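Local coordinates for uncharacterized protein POB3N (Chaetomium thermophilum var. thermophilum, PDB 4KHB) that forms the N-terminal part of a FACT complex subunit, built of PH-like domains and paired with Spt16D, and probably helps reorganize nucleosomes as a histone chaperone, at residues Tyr134-Asn139 with Lys169-Ser174; Leu120-Asn123 with Ala129-Ile132. All blocks are in the same frame, centred on the assembly; numbering follows the deposited sequence.

Contact 1: Tyr134-Asn139 with Lys169-Ser174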
# COMPACT_ATOMS: atom_id res chain seq x y z
N TYR H 134 11.05 -3.93 1.10
CA TYR H 134 12.40 -3.38 1.22
C TYR H 134 13.05 -3.14 -0.14
O TYR H 134 13.84 -2.21 -0.31
CB TYR H 134 13.26 -4.30 2.08
CG TYR H 134 12.80 -4.41 3.52
CD1 TYR H 134 12.16 -3.34 4.14
CD2 TYR H 134 12.98 -5.57 4.25
CE1 TYR H 134 11.73 -3.42 5.45
CE2 TYR H 134 12.55 -5.67 5.56
CZ TYR H 134 11.92 -4.59 6.15
OH TYR H 134 11.49 -4.67 7.45
N SER H 135 12.71 -3.99 -1.11
CA SER H 135 13.29 -3.90 -2.45
C SER H 135 12.90 -2.62 -3.18
O SER H 135 13.56 -2.22 -4.14
CB SER H 135 12.88 -5.12 -3.28
OG SER H 135 11.47 -5.22 -3.39
N GLU H 136 11.83 -1.97 -2.72
CA GLU H 136 11.38 -0.72 -3.33
C GLU H 136 12.07 0.50 -2.75
O GLU H 136 12.06 1.58 -3.36
CB GLU H 136 9.86 -0.58 -3.16
CG GLU H 136 9.05 -1.54 -4.00
CD GLU H 136 9.13 -1.24 -5.47
OE1 GLU H 136 8.89 -0.07 -5.85
OE2 GLU H 136 9.45 -2.15 -6.25
N ILE H 137 12.68 0.35 -1.58
CA ILE H 137 13.22 1.48 -0.84
C ILE H 137 14.61 1.90 -1.34
O ILE H 137 15.55 1.10 -1.35
CB ILE H 137 13.27 1.19 0.68
CG1 ILE H 137 11.85 0.91 1.20
CG2 ILE H 137 13.91 2.34 1.44
CD1 ILE H 137 11.79 0.55 2.68
N ALA H 138 14.73 3.17 -1.74
CA ALA H 138 15.98 3.71 -2.25
C ALA H 138 16.85 4.19 -1.10
O ALA H 138 18.07 3.99 -1.10
CB ALA H 138 15.71 4.85 -3.24
N ASN H 139 16.23 4.83 -0.12
CA ASN H 139 16.96 5.31 1.05
C ASN H 139 16.13 5.42 2.32
O ASN H 139 14.91 5.59 2.27
CB ASN H 139 17.60 6.67 0.75
CG ASN H 139 19.11 6.61 0.74
OD1 ASN H 139 19.73 6.35 -0.29
ND2 ASN H 139 19.72 6.86 1.90
N LYS H 169 10.09 0.13 -9.07
CA LYS H 169 9.06 -0.15 -10.07
C LYS H 169 7.62 -0.13 -9.54
O LYS H 169 6.71 0.31 -10.25
CB LYS H 169 9.37 -1.45 -10.82
CG LYS H 169 10.86 -1.72 -10.97
CD LYS H 169 11.15 -3.13 -11.48
CE LYS H 169 12.66 -3.42 -11.45
NZ LYS H 169 13.04 -4.44 -10.44
N LYS H 170 7.40 -0.62 -8.33
CA LYS H 170 6.04 -0.64 -7.78
C LYS H 170 5.59 0.75 -7.33
O LYS H 170 4.40 1.04 -7.30
CB LYS H 170 5.92 -1.63 -6.61
CG LYS H 170 6.08 -3.09 -7.00
CD LYS H 170 5.85 -4.00 -5.80
CE LYS H 170 5.88 -5.46 -6.21
NZ LYS H 170 5.68 -6.38 -5.06
N ALA H 171 6.55 1.60 -6.99
CA ALA H 171 6.24 2.98 -6.63
C ALA H 171 5.78 3.77 -7.86
O ALA H 171 5.03 4.74 -7.74
CB ALA H 171 7.44 3.65 -5.99
N SER H 172 6.25 3.35 -9.03
CA SER H 172 5.98 4.07 -10.27
C SER H 172 4.94 3.39 -11.15
O SER H 172 4.68 3.84 -12.27
CB SER H 172 7.29 4.26 -11.06
OG SER H 172 7.81 3.02 -11.49
N ALA H 173 4.34 2.32 -10.65
CA ALA H 173 3.38 1.56 -11.45
C ALA H 173 2.08 2.33 -11.59
O ALA H 173 1.34 2.15 -12.56
CB ALA H 173 3.13 0.20 -10.83
N SER H 174 1.79 3.18 -10.61
CA SER H 174 0.59 4.00 -10.64
C SER H 174 0.87 5.27 -11.42
O SER H 174 2.03 5.61 -11.69
CB SER H 174 0.15 4.34 -9.22
OG SER H 174 -0.86 5.34 -9.23
O HOH W 1 8.56 -6.11 -4.09
O HOH W 2 12.14 -2.43 -7.84
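Glu136 reaches across from the short 3-10 turn 134-136 and sets its carboxylate against the backbone N-H groups of Lys170 and Ala171. Ala171 N binds Glu136 OE1 at 3.1 Å, meeting the oxygen from above the carboxylate plane. Lys170 N is shared between the two oxygens through weak bonds. It lies 2.9 Å from Glu136 OE1, but the bond is bent to 124°. To Glu136 OE2 it is longer, 3.3 Å, along a straighter line of 164°. The backbone at 169-171 is coiled as in a helix but lacks its repeating bonds, which helps turn the N-H groups of Lys170 and Ala171 toward one side chain. Glutamate suits the task because its chain is long enough to span the gap; the bend at chi2 (-69°) brings the carboxylate round to the loop. The aliphatic part of Lys170 crosses that chain at about a right angle, its CB 3.4 Å from Glu136 CD, while its NZ makes a salt bridge to Asp16 and a hydrogen bond to Gln74. Glu136 O accepts Ser168 OG. Two waters extend the polar network: one links Ser135 OG to Lys170 NZ, and the other donates to Glu136 OE2 and accepts a weak bond from Lys169 NZ. Ala171 CB, small enough to let the backbone come up to the acid, lies 4.0 Å from Glu136 OE1 and packs on Phe152 of strand 147-152. The contact thus ties the turn between strands 127-133 and 137-144 to the loop joining strands 147-152 and 177-184, with Met41 of the SPT16D chain packing on Glu136, Lys170 and Ala171.

Contact 2: Leu120-Asn123 with Ala129-Ile132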
# COMPACT_ATOMS: atom_id res chain seq x y z
N LEU H 120 8.25 -3.28 5.42
CA LEU H 120 7.91 -2.36 6.49
C LEU H 120 6.40 -2.22 6.52
O LEU H 120 5.79 -1.74 5.56
CB LEU H 120 8.58 -1.00 6.26
CG LEU H 120 8.19 0.12 7.23
CD1 LEU H 120 8.39 -0.33 8.66
CD2 LEU H 120 8.98 1.39 6.96
N THR H 121 5.79 -2.64 7.62
CA THR H 121 4.33 -2.65 7.74
C THR H 121 3.88 -1.58 8.73
O THR H 121 4.48 -1.43 9.80
CB THR H 121 3.82 -4.02 8.23
OG1 THR H 121 4.18 -5.04 7.28
CG2 THR H 121 2.31 -4.01 8.40
N PHE H 122 2.84 -0.84 8.37
CA PHE H 122 2.20 0.08 9.31
C PHE H 122 0.87 -0.51 9.78
O PHE H 122 -0.08 -0.61 9.01
CB PHE H 122 2.00 1.46 8.70
CG PHE H 122 1.62 2.52 9.70
CD1 PHE H 122 2.59 3.09 10.51
CD2 PHE H 122 0.31 2.93 9.83
CE1 PHE H 122 2.25 4.06 11.44
CE2 PHE H 122 -0.04 3.90 10.76
CZ PHE H 122 0.94 4.47 11.56
N ASN H 123 0.83 -0.90 11.05
CA ASN H 123 -0.34 -1.57 11.61
C ASN H 123 -1.23 -0.62 12.40
O ASN H 123 -0.74 0.20 13.18
CB ASN H 123 0.09 -2.74 12.50
CG ASN H 123 0.56 -3.95 11.71
OD1 ASN H 123 -0.14 -4.42 10.81
ND2 ASN H 123 1.74 -4.46 12.04
N ALA H 129 -2.41 -1.32 7.51
CA ALA H 129 -3.02 -0.32 6.64
C ALA H 129 -2.33 -0.36 5.29
O ALA H 129 -2.98 -0.28 4.24
CB ALA H 129 -2.89 1.07 7.26
N PHE H 130 -1.00 -0.49 5.32
CA PHE H 130 -0.20 -0.64 4.10
C PHE H 130 1.15 -1.30 4.36
O PHE H 130 1.62 -1.37 5.50
CB PHE H 130 -0.03 0.71 3.40
CG PHE H 130 0.67 1.75 4.23
CD1 PHE H 130 2.04 1.93 4.13
CD2 PHE H 130 -0.05 2.56 5.09
CE1 PHE H 130 2.68 2.90 4.88
CE2 PHE H 130 0.58 3.52 5.85
CZ PHE H 130 1.95 3.70 5.74
N GLU H 131 1.78 -1.79 3.29
CA GLU H 131 3.07 -2.46 3.39
C GLU H 131 4.05 -1.91 2.36
O GLU H 131 3.66 -1.62 1.22
CB GLU H 131 2.90 -3.97 3.16
CG GLU H 131 1.97 -4.66 4.15
CD GLU H 131 0.62 -4.97 3.55
OE1 GLU H 131 0.28 -4.35 2.52
OE2 GLU H 131 -0.10 -5.83 4.10
N ILE H 132 5.31 -1.75 2.76
CA ILE H 132 6.36 -1.30 1.84
C ILE H 132 7.49 -2.32 1.78
O ILE H 132 8.22 -2.51 2.76
CB ILE H 132 6.93 0.06 2.27
CG1 ILE H 132 5.82 1.11 2.28
CG2 ILE H 132 8.02 0.50 1.30
CD1 ILE H 132 5.89 2.07 3.44
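Leu120 and Ile132 face each other as an antiparallel hydrogen-bonded pair, each N-H bound to the other's carbonyl: Leu120 N to Ile132 O and Ile132 N to Leu120 O, both at 2.8 Å. Further along, Phe122 N gives a longer bond of 3.2 Å to Phe130 O, and Ala129 N closes the row on Phe122 O at 2.9 Å. Between the Leu120-Ile132 pair and the Phe122-Phe130 bond, Thr121 and Glu131 form a non-hydrogen-bonded pair, with CA atoms 4.5 Å apart. These strands, 119-124 and 127-133, make a beta hairpin within the second PH-like part of the chain, and strand 112-115 adds a third strand beyond 119-124. The apolar contacts lie on the face carrying Leu120, Phe122, Phe130 and Ile132, where large hydrophobic residues suit their surroundings: Leu120 and Phe130 pack on Phe183 and Ile132 on Ile181 of strand 177-184, while Phe122 meets Ala113 and Val93 of the SPT16D chain. Phe130 holds CG between its backbone N and carbonyl carbon (chi1 60°), which brings the ring across to Phe122, whose CB sits over one ring face in a CH-pi contact, 4.0 Å from the centroid. The two ring planes are only 18° apart but slid so far that they barely overlap. With the Phe130 ring cut back to an alanine, Phe122 CB would probably lose its aromatic cover and a gap open beside Phe183. On the other face, Thr121 and Glu131 run side by side, Thr121 OG1 3.9 Å from Glu131 CG, while the Glu131 carboxylate is hydrogen-bonded to His103.

How the contacts relate
Both contacts are largely buried, yet they draw on different chemistry. Contact 2 joins neighbouring strands of one hairpin through regular backbone bonds. Contact 1 has no such strand pairing: a lone carboxylate satisfies loop N-H groups, and waters and the exposed Lys169 and Ser135 mark its more open margin. Strand 177-184 concerns both, since it packs on the hairpin of contact 2 and follows the loop held in contact 1. They are consecutive along the chain, since strand 127-133 of contact 2 runs into the turn of contact 1 before strand 137-144 begins. Where they meet, the Tyr134 ring lies against Leu120, CE1 to N at 3.5 Å, and Ile137 CG1 packs on Ile132 CG2 at 3.9 Å. SPT16D residues pack on both.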